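Local structure of probable branched-chain amino acid ABC transporter, amino acid binding protein (Thermus thermophilus, 3LKB) at residues A[11-16]-A[64-69]; A[20-25]-A[208-213]; A[25-30]-A[291-296]; A[42-47]-A[296-301]. The protein probably binds branched-chain amino acids such as valine and delivers them to an ABC transporter for uptake into the cell. The protein carries 2 engineered substitutions. One frame throughout, in Å; residues are numbered along the deposited sequence.

How the contacts relate
Segments 11-16, 20-25 and 25-30 come together at the start of helix 21-41, near the bound valine; contact 4 lies farther out. Contact 2 holds Thr20 of the valine pocket. The side chain of Tyr27 in contact 3 comes within about 6 Å of the valine, and that of Ser13 in contact 1 within about 11 Å. Contacts 1 and 3 touch where Trp12 packs against Tyr27, their centres about 14 Å apart. Contacts 2 and 3 share Ala25 on helix 21-41. Contacts 3 and 4 share Ile296 on helix 285-308, with centres about 15 Å apart. Contacts 2 and 4 do not touch, their nearest atoms being about 16 Å apart.

Contact 1: A[11-16]-A[64-69]; sequences FWSGAI and QRFFEE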
loop_
_atom_site.group_PDB
_atom_site.type_symbol
_atom_site.label_atom_id
_atom_site.label_comp_id
_atom_site.label_asym_id
_atom_site.label_seq_id
_atom_site.Cartn_x
_atom_site.Cartn_y
_atom_site.Cartn_z
ATOM N N PHE A 11 2.287 10.669 16.906
ATOM C CA PHE A 11 2.897 10.701 15.598
ATOM C C PHE A 11 3.589 9.371 15.263
ATOM O O PHE A 11 4.382 8.846 16.031
ATOM C CB PHE A 11 3.821 11.928 15.488
ATOM C CG PHE A 11 4.901 11.823 14.427
ATOM C CD1 PHE A 11 4.661 12.238 13.111
ATOM C CD2 PHE A 11 6.162 11.342 14.749
ATOM C CE1 PHE A 11 5.668 12.182 12.142
ATOM C CE2 PHE A 11 7.163 11.285 13.810
ATOM C CZ PHE A 11 6.905 11.710 12.481
ATOM N N TRP A 12 3.249 8.804 14.117
ATOM C CA TRP A 12 3.929 7.615 13.616
ATOM C C TRP A 12 4.424 7.946 12.241
ATOM O O TRP A 12 3.749 8.671 11.478
ATOM C CB TRP A 12 2.943 6.464 13.544
ATOM C CG TRP A 12 3.463 5.196 12.929
ATOM C CD1 TRP A 12 4.155 4.238 13.558
ATOM C CD2 TRP A 12 3.335 4.767 11.546
ATOM N NE1 TRP A 12 4.466 3.216 12.684
ATOM C CE2 TRP A 12 3.977 3.512 11.445
ATOM C CE3 TRP A 12 2.777 5.339 10.396
ATOM C CZ2 TRP A 12 4.041 2.787 10.264
ATOM C CZ3 TRP A 12 2.847 4.627 9.199
ATOM C CH2 TRP A 12 3.465 3.348 9.151
ATOM N N SER A 13 5.619 7.472 11.932
ATOM C CA SER A 13 6.162 7.601 10.565
ATOM C C SER A 13 6.646 6.230 10.136
ATOM O O SER A 13 7.442 5.628 10.826
ATOM C CB SER A 13 7.320 8.616 10.528
ATOM O OG SER A 13 8.109 8.475 9.361
ATOM N N GLY A 14 6.151 5.727 9.010
ATOM C CA GLY A 14 6.515 4.398 8.521
ATOM C C GLY A 14 5.992 4.191 7.115
ATOM O O GLY A 14 5.513 5.136 6.460
ATOM N N ALA A 15 6.153 2.965 6.624
ATOM C CA ALA A 15 5.917 2.590 5.248
ATOM C C ALA A 15 4.482 2.093 5.012
ATOM O O ALA A 15 4.252 0.864 5.013
ATOM C CB ALA A 15 6.891 1.495 4.855
ATOM N N ILE A 16 3.549 3.034 4.799
ATOM C CA ILE A 16 2.182 2.725 4.386
ATOM C C ILE A 16 2.269 2.207 2.934
ATOM O O ILE A 16 1.492 1.323 2.514
ATOM C CB ILE A 16 1.255 3.988 4.524
ATOM C CG1 ILE A 16 0.941 4.292 5.985
ATOM C CG2 ILE A 16 -0.104 3.740 3.950
ATOM C CD1 ILE A 16 0.885 5.781 6.274
ATOM N N GLN A 64 13.386 11.268 8.803
ATOM C CA GLN A 64 14.079 12.278 9.580
ATOM C C GLN A 64 13.336 13.604 9.470
ATOM O O GLN A 64 13.153 14.321 10.481
ATOM C CB GLN A 64 15.553 12.440 9.110
ATOM C CG GLN A 64 16.452 13.306 10.058
ATOM C CD GLN A 64 17.892 13.432 9.574
ATOM O OE1 GLN A 64 18.515 12.428 9.219
ATOM N NE2 GLN A 64 18.434 14.669 9.564
ATOM N N ARG A 65 12.901 13.925 8.253
ATOM C CA ARG A 65 12.242 15.198 8.024
ATOM C C ARG A 65 10.949 15.163 8.803
ATOM O O ARG A 65 10.637 16.106 9.496
ATOM C CB ARG A 65 12.037 15.472 6.542
ATOM C CG ARG A 65 11.345 16.837 6.195
ATOM C CD ARG A 65 9.880 16.686 5.639
ATOM N NE ARG A 65 9.852 15.870 4.412
ATOM C CZ ARG A 65 9.711 16.352 3.175
ATOM N NH1 ARG A 65 9.562 17.659 2.991
ATOM N NH2 ARG A 65 9.723 15.527 2.118
ATOM N N PHE A 66 10.222 14.058 8.743
ATOM C CA PHE A 66 8.936 13.990 9.452
ATOM C C PHE A 66 9.087 14.046 10.976
ATOM O O PHE A 66 8.264 14.627 11.667
ATOM C CB PHE A 66 8.172 12.748 9.077
ATOM C CG PHE A 66 7.710 12.729 7.654
ATOM C CD1 PHE A 66 7.436 13.922 6.976
ATOM C CD2 PHE A 66 7.514 11.493 6.983
ATOM C CE1 PHE A 66 7.016 13.897 5.646
ATOM C CE2 PHE A 66 7.073 11.442 5.677
ATOM C CZ PHE A 66 6.820 12.631 4.986
ATOM N N PHE A 67 10.171 13.474 11.480
ATOM C CA PHE A 67 10.461 13.498 12.881
ATOM C C PHE A 67 10.841 14.884 13.359
ATOM O O PHE A 67 10.394 15.318 14.439
ATOM C CB PHE A 67 11.610 12.545 13.159
ATOM C CG PHE A 67 12.011 12.482 14.598
ATOM C CD1 PHE A 67 11.083 12.134 15.594
ATOM C CD2 PHE A 67 13.307 12.752 14.954
ATOM C CE1 PHE A 67 11.452 12.063 16.914
ATOM C CE2 PHE A 67 13.706 12.672 16.299
ATOM C CZ PHE A 67 12.791 12.327 17.284
ATOM N N GLU A 68 11.662 15.578 12.568
ATOM C CA GLU A 68 12.070 16.943 12.931
ATOM C C GLU A 68 10.882 17.887 12.978
ATOM O O GLU A 68 10.758 18.630 13.943
ATOM C CB GLU A 68 13.185 17.493 12.060
ATOM C CG GLU A 68 14.514 16.863 12.412
ATOM C CD GLU A 68 15.584 17.046 11.334
ATOM O OE1 GLU A 68 15.264 17.375 10.144
ATOM O OE2 GLU A 68 16.766 16.832 11.689
ATOM N N GLU A 69 10.012 17.804 11.963
ATOM C CA GLU A 69 8.762 18.555 11.916
ATOM C C GLU A 69 7.943 18.223 13.134
ATOM O O GLU A 69 7.506 19.139 13.826
ATOM C CB GLU A 69 7.942 18.270 10.655
ATOM C CG GLU A 69 6.429 18.622 10.792
ATOM C CD GLU A 69 5.514 17.888 9.776
ATOM O OE1 GLU A 69 5.479 16.618 9.774
ATOM O OE2 GLU A 69 4.821 18.583 9.006
#
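The ring of Phe11 overlaps the backbone and CB of Phe66 on helix 60-72. Its tip atom CZ sits 3.3 Å from Phe66 O and 3.8 Å from Phe66 CB, with that CB in the ring plane at the edge. CG of Phe11 lies anti to the backbone N (chi1 158°), which sends the ring from the strand to the helix. The Phe11 and Phe66 side chains cross at about a right angle. On the Phe67 side the touch is looser. Phe11 CE2 meets the edge of the Phe67 ring at CD1, 4.4 Å away. Losing the ring to an alanine here would probably open a gap between strand and helix and leave Phe66 CB without this apolar neighbour. Ser13 points to the same helix, and its OG lies 3.9 Å from Phe66 CD2, at the ring edge. That hydroxyl has its polar partner elsewhere, in a hydrogen bond with Asp56. Phe67 stacks on Phe79, and Glu69 forms a salt bridge with Arg54. No hydrogen bond joins the two segments. Strand 11-14 and helix 64-69 run nearly antiparallel, at 171°, with axes 9.1 Å apart. This is helix-on-sheet packing, as in the alpha/beta lobes of periplasmic binding proteins.

Contact 2: A[20-25]-A[208-213]; sequences TSDAGA and AGPVAN. With IPA (isopropyl alcohol), chain D.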
loop_
_atom_site.group_PDB
_atom_site.type_symbol
_atom_site.label_atom_id
_atom_site.label_comp_id
_atom_site.label_asym_id
_atom_site.label_seq_id
_atom_site.Cartn_x
_atom_site.Cartn_y
_atom_site.Cartn_z
ATOM N N THR A 20 8.327 -3.066 2.284
ATOM C CA THR A 20 7.940 -3.497 3.652
ATOM C C THR A 20 6.485 -3.160 3.963
ATOM O O THR A 20 5.974 -3.458 5.063
ATOM C CB THR A 20 8.902 -2.784 4.631
ATOM O OG1 THR A 20 10.071 -3.607 4.849
ATOM C CG2 THR A 20 8.293 -2.407 5.796
ATOM N N SER A 21 5.795 -2.565 2.984
ATOM C CA SER A 21 4.438 -2.084 3.217
ATOM C C SER A 21 3.385 -3.183 3.505
ATOM O O SER A 21 2.329 -2.917 4.063
ATOM C CB SER A 21 4.032 -1.095 2.122
ATOM O OG SER A 21 3.943 -1.729 0.869
ATOM N N ASP A 22 3.693 -4.436 3.230
ATOM C CA ASP A 22 2.807 -5.527 3.699
ATOM C C ASP A 22 2.524 -5.371 5.209
ATOM O O ASP A 22 1.485 -5.765 5.711
ATOM C CB ASP A 22 3.446 -6.933 3.457
ATOM C CG ASP A 22 3.537 -7.342 1.939
ATOM O OD1 ASP A 22 2.586 -7.028 1.146
ATOM O OD2 ASP A 22 4.575 -7.998 1.552
ATOM N N ALA A 23 3.499 -4.864 5.943
ATOM C CA ALA A 23 3.396 -4.776 7.382
ATOM C C ALA A 23 3.112 -3.325 7.777
ATOM O O ALA A 23 2.287 -3.050 8.637
ATOM C CB ALA A 23 4.702 -5.314 8.052
ATOM N N GLY A 24 3.760 -2.380 7.116
ATOM C CA GLY A 24 3.557 -1.010 7.497
ATOM C C GLY A 24 2.144 -0.471 7.267
ATOM O O GLY A 24 1.706 0.421 8.006
ATOM N N ALA A 25 1.450 -0.975 6.240
ATOM C CA ALA A 25 0.093 -0.506 5.965
ATOM C C ALA A 25 -0.896 -0.814 7.133
ATOM O O ALA A 25 -1.447 0.106 7.749
ATOM C CB ALA A 25 -0.416 -1.038 4.611
ATOM N N ALA A 208 6.143 -10.578 4.425
ATOM C CA ALA A 208 5.487 -11.755 3.915
ATOM C C ALA A 208 5.526 -11.985 2.383
ATOM O O ALA A 208 5.539 -13.129 1.962
ATOM C CB ALA A 208 4.056 -11.811 4.435
ATOM N N GLY A 209 5.489 -10.935 1.555
ATOM C CA GLY A 209 5.453 -11.114 0.059
ATOM C C GLY A 209 6.681 -11.836 -0.509
ATOM O O GLY A 209 6.565 -12.812 -1.219
ATOM N N PRO A 210 7.901 -11.385 -0.174
ATOM C CA PRO A 210 9.046 -12.218 -0.646
ATOM C C PRO A 210 9.037 -13.675 -0.144
ATOM O O PRO A 210 9.392 -14.627 -0.891
ATOM C CB PRO A 210 10.266 -11.469 -0.113
ATOM C CG PRO A 210 9.746 -9.958 -0.060
ATOM C CD PRO A 210 8.332 -10.134 0.475
ATOM N N VAL A 211 8.631 -13.867 1.108
ATOM C CA VAL A 211 8.579 -15.226 1.652
ATOM C C VAL A 211 7.551 -16.089 0.891
ATOM O O VAL A 211 7.874 -17.205 0.476
ATOM C CB VAL A 211 8.315 -15.246 3.185
ATOM C CG1 VAL A 211 8.145 -16.715 3.699
ATOM C CG2 VAL A 211 9.444 -14.576 3.908
ATOM N N ALA A 212 6.345 -15.550 0.691
ATOM C CA ALA A 212 5.293 -16.220 -0.059
ATOM C C ALA A 212 5.764 -16.670 -1.446
ATOM O O ALA A 212 5.459 -17.818 -1.916
ATOM C CB ALA A 212 4.078 -15.291 -0.181
ATOM N N ASN A 213 6.486 -15.785 -2.126
ATOM C CA ASN A 213 7.010 -16.129 -3.442
ATOM C C ASN A 213 7.977 -17.321 -3.406
ATOM O O ASN A 213 7.947 -18.224 -4.274
ATOM C CB ASN A 213 7.689 -14.906 -4.062
ATOM C CG ASN A 213 6.688 -13.842 -4.465
ATOM O OD1 ASN A 213 5.532 -14.155 -4.812
ATOM N ND2 ASN A 213 7.114 -12.569 -4.404
HETATM C C1 IPA D . 7.832 -5.020 -0.151
HETATM C C2 IPA D . 6.369 -4.815 0.234
HETATM C C3 IPA D . 5.387 -4.983 -0.933
HETATM O O2 IPA D . 6.042 -5.646 1.326
#
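A single carboxylate oxygen, Asp22 OD2, makes the one hydrogen bond between these segments and also holds a bound isopropyl alcohol. Gly209 N donates to Asp22 OD2 over 3.1 Å. The bond is bent, with an angle of 140° at the hydrogen, and the donor stands 43° out of the carboxylate plane. The alcohol, probably from the crystallisation liquor, gives its O2 proton to Asp22 OD2 at 2.8 Å. Asp22 N also donates to its O2 over 3.3 Å, in a nearly straight bond. CG of Asp22 lies beside the backbone N, which keeps acid and amide close enough to share the alcohol. Gly209 has no side chain, and a CB there would clash with OD2. A leucine in place of Asp22 would probably leave Gly209 N without this acceptor and the alcohol without its carboxylate. The helix dipole of 208-220 may favour the carboxylate's charge. Thr20 touches the bound valine, and Ala23 packs on Tyr232, another pocket residue. The bond is consistent with contact across the cleft between the two lobes of a periplasmic binding protein. The axes of segments 21-25 and 208-213 make an angle of 140° and lie 10.5 Å apart, and helix 236-242 packs against Val211 and Ala212.

Contact 3: A[25-30]-A[291-296]; sequences APYGAA and MLAAAI. Engineered in segment 291-296: Ala293 (natural residue Val), Ala295 (natural residue Ser).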
loop_
_atom_site.group_PDB
_atom_site.type_symbol
_atom_site.label_atom_id
_atom_site.label_comp_id
_atom_site.label_asym_id
_atom_site.label_seq_id
_atom_site.Cartn_x
_atom_site.Cartn_y
_atom_site.Cartn_z
ATOM N N ALA A 25 1.450 -0.975 6.240
ATOM C CA ALA A 25 0.093 -0.506 5.965
ATOM C C ALA A 25 -0.896 -0.814 7.133
ATOM O O ALA A 25 -1.447 0.106 7.749
ATOM C CB ALA A 25 -0.416 -1.038 4.611
ATOM N N PRO A 26 -1.044 -2.102 7.483
ATOM C CA PRO A 26 -1.906 -2.464 8.600
ATOM C C PRO A 26 -1.419 -1.884 9.949
ATOM O O PRO A 26 -2.239 -1.418 10.770
ATOM C CB PRO A 26 -1.908 -3.996 8.554
ATOM C CG PRO A 26 -0.665 -4.390 7.801
ATOM C CD PRO A 26 -0.547 -3.302 6.768
ATOM N N TYR A 27 -0.115 -1.835 10.140
ATOM C CA TYR A 27 0.448 -1.181 11.306
ATOM C C TYR A 27 0.052 0.310 11.415
ATOM O O TYR A 27 -0.389 0.765 12.467
ATOM C CB TYR A 27 1.977 -1.276 11.231
ATOM C CG TYR A 27 2.694 -0.964 12.510
ATOM C CD1 TYR A 27 3.274 -1.985 13.252
ATOM C CD2 TYR A 27 2.814 0.344 12.976
ATOM C CE1 TYR A 27 3.963 -1.726 14.437
ATOM C CE2 TYR A 27 3.510 0.617 14.166
ATOM C CZ TYR A 27 4.080 -0.431 14.893
ATOM O OH TYR A 27 4.796 -0.196 16.070
ATOM N N GLY A 28 0.248 1.063 10.330
ATOM C CA GLY A 28 -0.071 2.477 10.327
ATOM C C GLY A 28 -1.549 2.609 10.601
ATOM O O GLY A 28 -1.981 3.431 11.408
ATOM N N ALA A 29 -2.325 1.735 9.986
ATOM C CA ALA A 29 -3.762 1.839 10.090
ATOM C C ALA A 29 -4.210 1.661 11.559
ATOM O O ALA A 29 -5.095 2.366 12.053
ATOM C CB ALA A 29 -4.445 0.778 9.127
ATOM N N ALA A 30 -3.601 0.698 12.243
ATOM C CA ALA A 30 -3.928 0.430 13.659
ATOM C C ALA A 30 -3.609 1.646 14.513
ATOM O O ALA A 30 -4.363 1.974 15.417
ATOM C CB ALA A 30 -3.189 -0.804 14.169
ATOM N N MET A 291 -1.467 -1.681 17.059
ATOM C CA MET A 291 -2.417 -1.349 18.109
ATOM C C MET A 291 -1.693 -1.456 19.463
ATOM O O MET A 291 -1.903 -0.639 20.375
ATOM C CB MET A 291 -3.667 -2.249 18.039
ATOM C CG MET A 291 -4.795 -1.738 18.911
ATOM S SD MET A 291 -6.429 -2.441 18.547
ATOM C CE MET A 291 -6.540 -1.612 16.967
ATOM N N LEU A 292 -0.819 -2.446 19.599
ATOM C CA LEU A 292 -0.071 -2.532 20.854
ATOM C C LEU A 292 0.824 -1.274 21.017
ATOM O O LEU A 292 0.831 -0.660 22.066
ATOM C CB LEU A 292 0.738 -3.849 20.924
ATOM C CG LEU A 292 1.743 -3.962 22.069
ATOM C CD1 LEU A 292 0.973 -3.991 23.404
ATOM C CD2 LEU A 292 2.732 -5.173 21.955
ATOM N N ALA A 293 1.540 -0.868 19.975
ATOM C CA ALA A 293 2.417 0.277 20.067
ATOM C C ALA A 293 1.605 1.524 20.423
ATOM O O ALA A 293 2.006 2.266 21.328
ATOM C CB ALA A 293 3.129 0.493 18.773
ATOM N N ALA A 294 0.500 1.788 19.714
ATOM C CA ALA A 294 -0.309 2.962 20.036
ATOM C C ALA A 294 -0.906 2.842 21.451
ATOM O O ALA A 294 -0.962 3.831 22.197
ATOM C CB ALA A 294 -1.421 3.123 19.040
ATOM N N ALA A 295 -1.359 1.639 21.804
ATOM C CA ALA A 295 -1.895 1.391 23.154
ATOM C C ALA A 295 -0.865 1.672 24.247
ATOM O O ALA A 295 -1.199 2.285 25.253
ATOM C CB ALA A 295 -2.429 -0.041 23.280
ATOM N N ILE A 296 0.389 1.259 24.039
ATOM C CA ILE A 296 1.436 1.537 25.012
ATOM C C ILE A 296 1.585 3.059 25.200
ATOM O O ILE A 296 1.532 3.548 26.353
ATOM C CB ILE A 296 2.770 0.851 24.687
ATOM C CG1 ILE A 296 2.575 -0.663 24.681
ATOM C CG2 ILE A 296 3.881 1.266 25.728
ATOM C CD1 ILE A 296 3.824 -1.515 24.382
#
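Ala30 and Met291 bury the most surface here, and Ala293 with Tyr27 makes the second point of touch. The methyl of Ala30 points at the start of segment 291-296. Its CB lies 3.5 Å from Met291 N and 4.2 Å from Met291 CB. With so small a side chain between them the backbones come close, the CA atoms of Ala30 and Met291 being 5.0 Å apart. Met291 meets this methyl through its CB. Its longer chain starts with CG anti to the backbone N, bends at chi3 (-69°), and packs on Tyr34 and Phe333.

Tyr27 reaches across with its far end. Its OH lies 3.2 Å from CB of Ala293, and CZ is 4.1 Å from the same methyl. The methyl approaches the ring obliquely. CG of Tyr27 lies anti to the backbone N (chi1 -165°), which carries its OH across to helix 285-308. Ala293 is an engineered residue, a valine in the natural protein. The Tyr27 ring also meets that of Trp12 and touches Ala104 of the valine pocket.

This is helix-to-helix packing of 21-41 on 285-308, close to the valine site through Tyr27. With no hydrogen bond between the segments, the pair relies on van der Waals contact: methyls against a backbone N, a hydroxyl and another CB.

Contact 4: A[42-47]-A[296-301]; sequences KLVPGV and IAVEAI
Val44 and Val298 meet methyl to methyl, their CG1 atoms 4.0 Å apart. The two side chains cross obliquely. CG1 of Val298 is anti to its backbone N (chi1 171°), which turns that methyl to the loop. CG1 of Val44 also lies 4.1 Å from Val298 O, so it rests on the helix backbone as well. Leu43 adds a looser touch, with its CD2 4.5 Å from Val298 CG1. The same methyl of Val298 thus takes both loop residues.

The next shell is the shape of the loop. Lys42, with positive phi, is the C-prime residue of a Schellman motif that ends helix 21-41. Val44 to Val47 form a type II beta turn, with Val47 N bonded to Val44 O at 3.2 Å. Gly46 sits in that turn with positive phi. The loop then leads into strand 47-55.

Farther out, Leu43 packs on Tyr34, Trp37 and Ala38 of helix 21-41. Val298 reaches Tyr34 and also Leu10 of strand 6-14. Ile301 packs on Ile311 and Val316. Glu299 forms salt bridges with Arg302 and Arg303.

No hydrogen bond joins segments 42-47 and 296-301. The loop's own shape is held by its turn bonds and by Gly46 with Gln6, while its hold on the helix is van der Waals packing of branched aliphatic side chains.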
loop_
_atom_site.group_PDB
_atom_site.type_symbol
_atom_site.label_atom_id
_atom_site.label_comp_id
_atom_site.label_asym_id
_atom_site.label_seq_id
_atom_site.Cartn_x
_atom_site.Cartn_y
_atom_site.Cartn_z
ATOM N N LYS A 42 -12.720 8.679 25.220
ATOM C CA LYS A 42 -12.079 9.543 26.223
ATOM C C LYS A 42 -11.210 8.747 27.219
ATOM O O LYS A 42 -11.321 8.869 28.440
ATOM C CB LYS A 42 -13.127 10.429 26.923
ATOM C CG LYS A 42 -13.403 11.756 26.179
ATOM C CD LYS A 42 -14.840 11.834 25.636
ATOM C CE LYS A 42 -15.883 12.273 26.718
ATOM N NZ LYS A 42 -17.274 11.672 26.524
ATOM N N LEU A 43 -10.348 7.917 26.662
ATOM C CA LEU A 43 -9.421 7.142 27.436
ATOM C C LEU A 43 -8.492 7.994 28.289
ATOM O O LEU A 43 -8.079 7.563 29.357
ATOM C CB LEU A 43 -8.586 6.274 26.505
ATOM C CG LEU A 43 -8.941 4.797 26.290
ATOM C CD1 LEU A 43 -10.416 4.518 26.301
ATOM C CD2 LEU A 43 -8.301 4.343 24.988
ATOM N N VAL A 44 -8.115 9.173 27.808
ATOM C CA VAL A 44 -7.338 10.055 28.647
ATOM C C VAL A 44 -8.111 11.333 28.923
ATOM O O VAL A 44 -8.225 12.208 28.083
ATOM C CB VAL A 44 -5.896 10.352 28.139
ATOM C CG1 VAL A 44 -5.203 9.060 27.717
ATOM C CG2 VAL A 44 -5.935 11.320 26.986
ATOM N N PRO A 45 -8.616 11.446 30.131
ATOM C CA PRO A 45 -9.473 12.578 30.416
ATOM C C PRO A 45 -8.700 13.882 30.252
ATOM O O PRO A 45 -7.562 13.998 30.736
ATOM C CB PRO A 45 -9.887 12.347 31.886
ATOM C CG PRO A 45 -9.503 10.833 32.194
ATOM C CD PRO A 45 -8.244 10.702 31.344
ATOM N N GLY A 46 -9.297 14.807 29.509
ATOM C CA GLY A 46 -8.761 16.136 29.290
ATOM C C GLY A 46 -7.808 16.250 28.107
ATOM O O GLY A 46 -7.142 17.261 27.965
ATOM N N VAL A 47 -7.716 15.217 27.269
ATOM C CA VAL A 47 -6.758 15.233 26.168
ATOM C C VAL A 47 -7.432 14.866 24.847
ATOM O O VAL A 47 -8.074 13.818 24.737
ATOM C CB VAL A 47 -5.625 14.233 26.433
ATOM C CG1 VAL A 47 -4.757 14.037 25.185
ATOM C CG2 VAL A 47 -4.797 14.678 27.576
ATOM N N ILE A 296 0.389 1.259 24.039
ATOM C CA ILE A 296 1.436 1.537 25.012
ATOM C C ILE A 296 1.585 3.059 25.200
ATOM O O ILE A 296 1.532 3.548 26.353
ATOM C CB ILE A 296 2.770 0.851 24.687
ATOM C CG1 ILE A 296 2.575 -0.663 24.681
ATOM C CG2 ILE A 296 3.881 1.266 25.728
ATOM C CD1 ILE A 296 3.824 -1.515 24.382
ATOM N N ALA A 297 1.692 3.784 24.074
ATOM C CA ALA A 297 1.827 5.255 24.038
ATOM C C ALA A 297 0.655 5.895 24.720
ATOM O O ALA A 297 0.826 6.699 25.612
ATOM C CB ALA A 297 1.931 5.763 22.609
ATOM N N VAL A 298 -0.548 5.533 24.310
ATOM C CA VAL A 298 -1.692 6.104 24.938
ATOM C C VAL A 298 -1.724 5.725 26.439
ATOM O O VAL A 298 -2.049 6.553 27.301
ATOM C CB VAL A 298 -2.997 5.740 24.212
ATOM C CG1 VAL A 298 -4.226 6.186 25.066
ATOM C CG2 VAL A 298 -2.990 6.367 22.825
ATOM N N GLU A 299 -1.365 4.513 26.797
ATOM C CA GLU A 299 -1.381 4.255 28.256
ATOM C C GLU A 299 -0.316 5.051 29.034
ATOM O O GLU A 299 -0.538 5.432 30.159
ATOM C CB GLU A 299 -1.342 2.749 28.558
ATOM C CG GLU A 299 -1.100 2.350 30.048
ATOM C CD GLU A 299 -2.303 2.562 30.959
ATOM O OE1 GLU A 299 -3.335 3.024 30.449
ATOM O OE2 GLU A 299 -2.223 2.264 32.190
ATOM N N ALA A 300 0.845 5.309 28.455
ATOM C CA ALA A 300 1.854 6.081 29.188
ATOM C C ALA A 300 1.454 7.560 29.300
ATOM O O ALA A 300 1.717 8.174 30.345
ATOM C CB ALA A 300 3.200 5.955 28.553
ATOM N N ILE A 301 0.828 8.137 28.283
ATOM C CA ILE A 301 0.236 9.471 28.337
ATOM C C ILE A 301 -0.820 9.595 29.452
ATOM O O ILE A 301 -0.876 10.565 30.144
ATOM C CB ILE A 301 -0.376 9.949 26.949
ATOM C CG1 ILE A 301 0.651 10.178 25.857
ATOM C CG2 ILE A 301 -1.209 11.128 27.099
ATOM C CD1 ILE A 301 1.884 9.733 26.192
#